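Local coordinates for protein RpfR (Cronobacter turicensis, PDB 6DGG) that folds as a PAS domain and holds lauric acid in a pocket between its antiparallel sheet and its helices, at residues T30-Q35 / T44-P49; I75-R78 / L83-F86. All blocks are in the same frame, centred on the assembly; numbering follows the deposited sequence.

In the fold
The two contacts illustrate how a PAS fold encloses a pocket from different sides. Interaction 1 (30-35 with 44-49) lies among the short helices that follow strand 19-22, whereas interaction 2 (75-78 with 83-86) lies in the hairpin of strands 69-77 and 80-90. They come one after the other along the chain, and their centres are about 10 Å apart. They also touch: Phe46 O lies 2.8 Å from Lys76 N, a probable hydrogen bond that ties the end of helix 42-46 to edge strand 69-77. Phe46 from the first contact and Ile75 and Phe86 from the second all belong to the lauric acid pocket.

Interaction 1: residues T30-Q35 / T44-P49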
ATOM      1  N   THR A  30      -9.226  -3.356  -6.377  1.00  8.69           N
ATOM      2  CA  THR A  30      -9.884  -2.113  -5.986  1.00  9.84           C
ATOM      3  C   THR A  30     -10.838  -1.559  -7.028  1.00  9.55           C
ATOM      4  O   THR A  30     -11.697  -0.740  -6.680  1.00 10.48           O
ATOM      5  CB  THR A  30      -8.844  -1.021  -5.694  1.00  9.79           C
ATOM      6  OG1 THR A  30      -8.135  -0.701  -6.901  1.00  9.43           O
ATOM      7  CG2 THR A  30      -7.876  -1.462  -4.604  1.00 11.75           C
ATOM      8  N   GLY A  31     -10.708  -1.966  -8.285  1.00  8.45           N
ATOM      9  CA  GLY A  31     -11.473  -1.381  -9.362  1.00  9.47           C
ATOM     10  C   GLY A  31     -10.970  -0.036  -9.830  1.00 11.99           C
ATOM     11  O   GLY A  31     -11.654   0.615 -10.625  1.00 13.70           O
ATOM     12  N   LEU A  32      -9.791   0.391  -9.375  1.00 10.59           N
ATOM     13  CA  LEU A  32      -9.226   1.696  -9.702  1.00 10.09           C
ATOM     14  C   LEU A  32      -7.950   1.500 -10.513  1.00 11.01           C
ATOM     15  O   LEU A  32      -7.158   0.593 -10.228  1.00 12.25           O
ATOM     16  CB  LEU A  32      -8.905   2.492  -8.420  1.00  9.81           C
ATOM     17  CG  LEU A  32     -10.114   2.877  -7.549  1.00 11.56           C
ATOM     18  CD1 LEU A  32      -9.678   3.555  -6.253  1.00 14.35           C
ATOM     19  CD2 LEU A  32     -11.077   3.744  -8.305  1.00 15.32           C
ATOM     20  N   LYS A  33      -7.758   2.338 -11.532  1.00 10.71           N
ATOM     21  CA  LYS A  33      -6.554   2.275 -12.345  1.00 12.99           C
ATOM     22  C   LYS A  33      -5.427   3.071 -11.699  1.00  8.97           C
ATOM     23  O   LYS A  33      -5.654   4.050 -10.979  1.00  8.63           O
ATOM     24  CB  LYS A  33      -6.812   2.838 -13.744  1.00 15.27           C
ATOM     25  CG  LYS A  33      -7.902   2.146 -14.530  1.00 24.17           C
ATOM     26  CD  LYS A  33      -8.081   2.804 -15.898  1.00 30.55           C
ATOM     27  CE  LYS A  33      -9.324   2.286 -16.617  1.00 46.38           C
ATOM     28  NZ  LYS A  33      -9.591   3.005 -17.900  1.00 48.13           N
ATOM     29  N   GLU A  34      -4.194   2.652 -11.987  1.00  9.37           N
ATOM     30  CA  GLU A  34      -3.025   3.389 -11.521  1.00  7.54           C
ATOM     31  C   GLU A  34      -3.144   4.885 -11.816  1.00  8.25           C
ATOM     32  O   GLU A  34      -2.863   5.718 -10.950  1.00  9.76           O
ATOM     33  CB  GLU A  34      -1.763   2.814 -12.160  1.00  7.77           C
ATOM     34  CG  GLU A  34      -0.490   3.500 -11.692  1.00  7.57           C
ATOM     35  CD  GLU A  34       0.756   2.791 -12.173  1.00  8.59           C
ATOM     36  OE1 GLU A  34       0.819   2.497 -13.385  1.00  8.81           O
ATOM     37  OE2 GLU A  34       1.667   2.545 -11.351  1.00  7.43           O
ATOM     38  N   GLN A  35      -3.558   5.247 -13.034  1.00  9.35           N
ATOM     39  CA  GLN A  35      -3.644   6.660 -13.391  1.00 11.65           C
ATOM     40  C   GLN A  35      -4.648   7.402 -12.523  1.00 10.20           C
ATOM     41  O   GLN A  35      -4.541   8.622 -12.368  1.00 13.03           O
ATOM     42  CB  GLN A  35      -4.052   6.814 -14.852  1.00 14.56           C
ATOM     43  CG  GLN A  35      -2.956   6.542 -15.850  1.00 17.11           C
ATOM     44  CD  GLN A  35      -3.475   6.563 -17.277  1.00 43.00           C
ATOM     45  OE1 GLN A  35      -4.630   6.216 -17.531  1.00 54.32           O
ATOM     46  NE2 GLN A  35      -2.630   6.979 -18.214  1.00 51.76           N
ATOM     47  N   THR A  44      -6.514   7.309   3.380  1.00 13.46           N
ATOM     48  CA  THR A  44      -7.922   7.679   3.366  1.00 14.78           C
ATOM     49  C   THR A  44      -8.673   6.930   2.275  1.00 10.22           C
ATOM     50  O   THR A  44      -9.880   6.697   2.402  1.00 14.44           O
ATOM     51  CB  THR A  44      -8.072   9.193   3.215  1.00 26.07           C
ATOM     52  OG1 THR A  44      -7.496   9.606   1.977  1.00 21.72           O
ATOM     53  CG2 THR A  44      -7.368   9.920   4.354  1.00 38.77           C
ATOM     54  N   LEU A  45      -7.972   6.511   1.225  1.00 12.76           N
ATOM     55  CA  LEU A  45      -8.620   5.833   0.111  1.00 10.70           C
ATOM     56  C   LEU A  45      -8.893   4.360   0.410  1.00 11.91           C
ATOM     57  O   LEU A  45      -9.932   3.831  -0.002  1.00 12.90           O
ATOM     58  CB  LEU A  45      -7.751   5.988  -1.138  1.00 15.30           C
ATOM     59  CG  LEU A  45      -8.251   5.506  -2.500  1.00 25.82           C
ATOM     60  CD1 LEU A  45      -9.673   5.955  -2.778  1.00 23.22           C
ATOM     61  CD2 LEU A  45      -7.308   6.037  -3.580  1.00 21.79           C
ATOM     62  N   PHE A  46      -7.992   3.674   1.120  1.00 10.54           N
ATOM     63  CA  PHE A  46      -8.049   2.214   1.202  1.00  9.34           C
ATOM     64  C   PHE A  46      -8.111   1.655   2.618  1.00 12.27           C
ATOM     65  O   PHE A  46      -8.026   0.428   2.786  1.00 10.71           O
ATOM     66  CB  PHE A  46      -6.870   1.571   0.457  1.00  8.17           C
ATOM     67  CG  PHE A  46      -6.855   1.860  -1.008  1.00  6.86           C
ATOM     68  CD1 PHE A  46      -7.896   1.442  -1.818  1.00 11.13           C
ATOM     69  CD2 PHE A  46      -5.803   2.567  -1.581  1.00 13.80           C
ATOM     70  CE1 PHE A  46      -7.881   1.703  -3.176  1.00 13.89           C
ATOM     71  CE2 PHE A  46      -5.783   2.833  -2.929  1.00 10.60           C
ATOM     72  CZ  PHE A  46      -6.827   2.406  -3.733  1.00 10.21           C
ATOM     73  N   MET A  47      -8.264   2.491   3.642  1.00  9.36           N
ATOM     74  CA  MET A  47      -8.254   1.987   5.003  1.00  9.67           C
ATOM     75  C   MET A  47      -9.380   2.599   5.823  1.00  9.89           C
ATOM     76  O   MET A  47      -9.805   3.738   5.601  1.00 10.61           O
ATOM     77  CB  MET A  47      -6.913   2.259   5.696  1.00  8.61           C
ATOM     78  CG  MET A  47      -5.707   1.721   4.951  1.00 11.31           C
ATOM     79  SD  MET A  47      -4.181   2.067   5.833  1.00  9.74           S
ATOM     80  CE  MET A  47      -2.991   1.584   4.588  1.00 10.23           C
ATOM     81  N   SER A  48      -9.856   1.814   6.782  1.00 10.67           N
ATOM     82  CA  SER A  48     -10.768   2.308   7.790  1.00 12.19           C
ATOM     83  C   SER A  48     -10.062   3.365   8.633  1.00 12.87           C
ATOM     84  O   SER A  48      -8.832   3.449   8.633  1.00 12.24           O
ATOM     85  CB  SER A  48     -11.178   1.158   8.701  1.00 13.06           C
ATOM     86  OG  SER A  48     -10.050   0.723   9.440  1.00 13.54           O
ATOM     87  N   PRO A  49     -10.815   4.189   9.371  1.00 10.38           N
ATOM     88  CA  PRO A  49     -10.147   5.225  10.167  1.00 11.03           C
ATOM     89  C   PRO A  49      -9.115   4.668  11.127  1.00 10.23           C
ATOM     90  O   PRO A  49      -8.022   5.237  11.253  1.00  9.94           O
ATOM     91  CB  PRO A  49     -11.309   5.928  10.876  1.00 13.23           C
ATOM     92  CG  PRO A  49     -12.453   5.769   9.925  1.00 15.53           C
ATOM     93  CD  PRO A  49     -12.274   4.385   9.338  1.00 11.99           C
TER
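Thr30, the last residue of helix 24-30, reaches Phe46 through its methyl branch. Thr30 CG2 comes within 3.5 Å of Phe46 CE1, approaching the ring obliquely, and the two side chains meet nearly perpendicular. The first torsion of the threonine (chi1 65°) gives its branches separate roles: the methyl stands beside the backbone N and meets the ring, while the hydroxyl, lodged between the N and the carbonyl carbon, works on the backbone. Thr30 OG1 accepts a bond from Leu32 N at 3.2 Å, with an N-H...O angle of 153°, which forms an ST turn; it also bonds to Ser26 O one helical turn back. Two bonds thus fix the rotation of the side chain, with the methyl left on the Phe46 side.

At Gly31 the chain leaves the helix with a positive phi of 78°, and Leu32 follows as the second point of contact. Leu32 CD1 lies 4.0 Å from Phe46 CZ. The same methyl also serves a second neighbour, with Leu32 CD1 4.2 Å from Leu45 CD1. The leucine at 32 runs alongside the Phe46 side chain, pointing the opposite way. Within the second segment, Leu45 folds over the ring of Phe46: Leu45 CG sits 3.6 Å above the plane of the Phe46 ring, over the centre. The result is a small apolar cluster built on an aromatic residue of the lauric acid pocket.

The contact therefore joins the turn after helix 24-30 to the end of helix 42-46. Val37 of helix 34-37 packs on both Leu32 and Leu45, and strand 19-22 adds Phe22 against Thr30 and Ile19 against Phe46. Segment 30-35 is further tied to that strand by a salt bridge from Glu34 OE2 to Arg21 NE.

Interaction 2: residues I75-R78 / L83-F86; sequences IKTR and LFLF. With DAO (lauric acid), chain B.
Ile75 packs against two phenylalanines of the neighbouring strand of the hairpin, and the aromatic rings receive it differently. It stands roughly square to the Phe84 side chain, with Ile75 CG1 3.6 Å from Phe84 CD1 in an oblique approach to the ring. Toward Phe86 the approach is at the edge, near the ring plane, with Ile75 CG1 4.0 Å from Phe86 CE2. Thr77 also addresses an edge, that of Phe84, with Thr77 CG2 4.3 Å from Phe84 CE1.

Ile75 CG1, anti to the carbonyl carbon (chi1 -63°), lies against both rings, while CG2 and the terminal CD1 both reach the lauric acid chain, Ile75 CG2 at 3.9 Å from its C9. Phe86 turns a face to the ligand: C5 of lauric acid stands 3.6 Å above the plane of the Phe86 ring, over its centre, and Phe86 CZ is 3.6 Å from C7 of lauric acid. The contact with the aliphatic chain is apolar; the polar end of lauric acid is hydrogen-bonded to Arg73, Tyr69, Ser55 and Asn58.

The whole contact belongs to the antiparallel hairpin of strands 69-77 and 80-90, where the N-to-C directions of the short segments 75-77 and 83-86 make an angle of 125°, well short of a straight antiparallel 180°. Tyr29 of helix 24-30 meets Phe84 edge-to-face, Val9 of strand 9-13 touches both phenylalanines, and Cys104 of strand 102-108 lies against Phe86.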
ATOM      1  N   ILE A  75      -7.475  -3.902   4.467  1.00  7.68           N
ATOM      2  CA  ILE A  75      -7.539  -3.013   3.311  1.00  6.94           C
ATOM      3  C   ILE A  75      -8.920  -3.118   2.683  1.00  7.98           C
ATOM      4  O   ILE A  75      -9.444  -4.224   2.501  1.00  8.41           O
ATOM      5  CB  ILE A  75      -6.469  -3.385   2.257  1.00  6.34           C
ATOM      6  CG1 ILE A  75      -5.048  -3.220   2.816  1.00  8.66           C
ATOM      7  CG2 ILE A  75      -6.648  -2.587   0.976  1.00  9.33           C
ATOM      8  CD1 ILE A  75      -4.694  -1.828   3.247  1.00 10.77           C
ATOM      9  N   LYS A  76      -9.499  -1.967   2.329  1.00  8.72           N
ATOM     10  CA  LYS A  76     -10.794  -1.912   1.663  1.00  9.96           C
ATOM     11  C   LYS A  76     -10.624  -2.280   0.191  1.00 10.21           C
ATOM     12  O   LYS A  76      -9.914  -1.589  -0.551  1.00 12.16           O
ATOM     13  CB  LYS A  76     -11.376  -0.504   1.788  1.00 12.55           C
ATOM     14  CG  LYS A  76     -11.607  -0.058   3.225  1.00 15.18           C
ATOM     15  CD  LYS A  76     -12.087   1.396   3.321  1.00 24.76           C
ATOM     16  CE  LYS A  76     -13.480   1.595   2.734  1.00 31.71           C
ATOM     17  NZ  LYS A  76     -13.954   3.008   2.881  1.00 33.25           N
ATOM     18  N   THR A  77     -11.286  -3.352  -0.233  1.00 11.71           N
ATOM     19  CA  THR A  77     -11.262  -3.803  -1.619  1.00 11.76           C
ATOM     20  C   THR A  77     -12.683  -3.837  -2.166  1.00 13.70           C
ATOM     21  O   THR A  77     -13.660  -3.608  -1.447  1.00 14.38           O
ATOM     22  CB  THR A  77     -10.644  -5.203  -1.743  1.00 11.98           C
ATOM     23  OG1 THR A  77     -11.612  -6.188  -1.356  1.00 13.65           O
ATOM     24  CG2 THR A  77      -9.394  -5.344  -0.875  1.00 11.58           C
ATOM     25  N   ARG A  78     -12.798  -4.143  -3.459  1.00 14.87           N
ATOM     26  CA  ARG A  78     -14.106  -4.143  -4.103  1.00 17.08           C
ATOM     27  C   ARG A  78     -15.024  -5.220  -3.537  1.00 18.81           C
ATOM     28  O   ARG A  78     -16.244  -5.131  -3.713  1.00 29.38           O
ATOM     29  CB  ARG A  78     -13.953  -4.270  -5.626  1.00 18.41           C
ATOM     30  CG  ARG A  78     -13.463  -5.627  -6.097  1.00 25.27           C
ATOM     31  CD  ARG A  78     -12.743  -5.546  -7.440  1.00 24.37           C
ATOM     32  NE  ARG A  78     -13.512  -4.848  -8.467  1.00 39.92           N
ATOM     33  CZ  ARG A  78     -13.079  -4.637  -9.708  1.00 50.04           C
ATOM     34  NH1 ARG A  78     -13.845  -3.992 -10.580  1.00 36.92           N
ATOM     35  NH2 ARG A  78     -11.880  -5.070 -10.087  1.00 28.34           N
ATOM     36  N   LEU A  83      -7.238  -8.798   4.425  1.00  6.65           N
ATOM     37  CA  LEU A  83      -6.036  -8.601   5.222  1.00  5.92           C
ATOM     38  C   LEU A  83      -4.811  -8.854   4.357  1.00  6.09           C
ATOM     39  O   LEU A  83      -4.727  -9.879   3.681  1.00  6.33           O
ATOM     40  CB  LEU A  83      -6.049  -9.537   6.433  1.00  6.31           C
ATOM     41  CG  LEU A  83      -4.921  -9.329   7.445  1.00  6.07           C
ATOM     42  CD1 LEU A  83      -5.000  -7.964   8.107  1.00  6.47           C
ATOM     43  CD2 LEU A  83      -4.938 -10.423   8.500  1.00  6.75           C
ATOM     44  N   PHE A  84      -3.854  -7.932   4.394  1.00  6.64           N
ATOM     45  CA  PHE A  84      -2.628  -8.048   3.622  1.00  4.11           C
ATOM     46  C   PHE A  84      -1.423  -8.001   4.540  1.00  6.06           C
ATOM     47  O   PHE A  84      -1.397  -7.239   5.509  1.00  7.71           O
ATOM     48  CB  PHE A  84      -2.493  -6.892   2.629  1.00  5.32           C
ATOM     49  CG  PHE A  84      -3.391  -7.015   1.451  1.00  6.34           C
ATOM     50  CD1 PHE A  84      -4.704  -6.592   1.520  1.00  8.34           C
ATOM     51  CD2 PHE A  84      -2.928  -7.565   0.266  1.00  6.86           C
ATOM     52  CE1 PHE A  84      -5.538  -6.713   0.427  1.00  9.13           C
ATOM     53  CE2 PHE A  84      -3.767  -7.690  -0.830  1.00  7.28           C
ATOM     54  CZ  PHE A  84      -5.071  -7.270  -0.743  1.00  9.34           C
ATOM     55  N   LEU A  85      -0.424  -8.812   4.214  1.00  5.54           N
ATOM     56  CA  LEU A  85       0.917  -8.663   4.757  1.00  5.00           C
ATOM     57  C   LEU A  85       1.669  -7.740   3.820  1.00  9.41           C
ATOM     58  O   LEU A  85       1.796  -8.042   2.631  1.00  8.91           O
ATOM     59  CB  LEU A  85       1.652  -9.998   4.784  1.00  5.57           C
ATOM     60  CG  LEU A  85       3.140  -9.928   5.203  1.00  6.86           C
ATOM     61  CD1 LEU A  85       3.235  -9.838   6.706  1.00 10.74           C
ATOM     62  CD2 LEU A  85       3.983 -11.092   4.685  1.00  8.38           C
ATOM     63  N   PHE A  86       2.186  -6.644   4.353  1.00  7.53           N
ATOM     64  CA  PHE A  86       3.008  -5.725   3.580  1.00  7.43           C
ATOM     65  C   PHE A  86       4.452  -5.818   4.049  1.00  5.73           C
ATOM     66  O   PHE A  86       4.730  -5.743   5.254  1.00  7.26           O
ATOM     67  CB  PHE A  86       2.482  -4.297   3.687  1.00  6.76           C
ATOM     68  CG  PHE A  86       1.293  -4.040   2.827  1.00  6.40           C
ATOM     69  CD1 PHE A  86       1.436  -3.902   1.456  1.00  9.07           C
ATOM     70  CD2 PHE A  86       0.024  -3.948   3.373  1.00  9.78           C
ATOM     71  CE1 PHE A  86       0.334  -3.671   0.655  1.00 11.26           C
ATOM     72  CE2 PHE A  86      -1.075  -3.729   2.561  1.00  8.79           C
ATOM     73  CZ  PHE A  86      -0.914  -3.589   1.211  1.00 10.87           C
TER
HETATM   74  O1  DAO B 301       0.803   0.353   7.830  1.00 14.08           O
HETATM   75  O2  DAO B 301       2.958   0.197   8.076  1.00 10.68           O
HETATM   76  C1  DAO B 301       1.958   0.440   7.340  1.00  9.41           C
HETATM   77  C2  DAO B 301       2.107   0.868   5.870  1.00 12.31           C
HETATM   78  C3  DAO B 301       1.144   0.090   4.948  1.00 20.42           C
HETATM   79  C4  DAO B 301       0.979   0.709   3.543  1.00 22.51           C
HETATM   80  C5  DAO B 301       0.111  -0.212   2.664  1.00 24.52           C
HETATM   81  C6  DAO B 301      -0.267   0.321   1.260  1.00 18.12           C
HETATM   82  C7  DAO B 301      -1.733  -0.082   0.956  1.00 21.51           C
HETATM   83  C8  DAO B 301      -2.069  -0.352  -0.518  1.00 30.84           C
HETATM   84  C9  DAO B 301      -3.490  -0.932  -0.590  1.00 21.30           C
HETATM   85  C10 DAO B 301      -4.128  -0.895  -1.986  1.00 26.23           C
HETATM   86  C11 DAO B 301      -3.822  -2.142  -2.821  1.00 25.17           C
HETATM   87  C12 DAO B 301      -4.751  -3.302  -2.456  1.00 27.60           C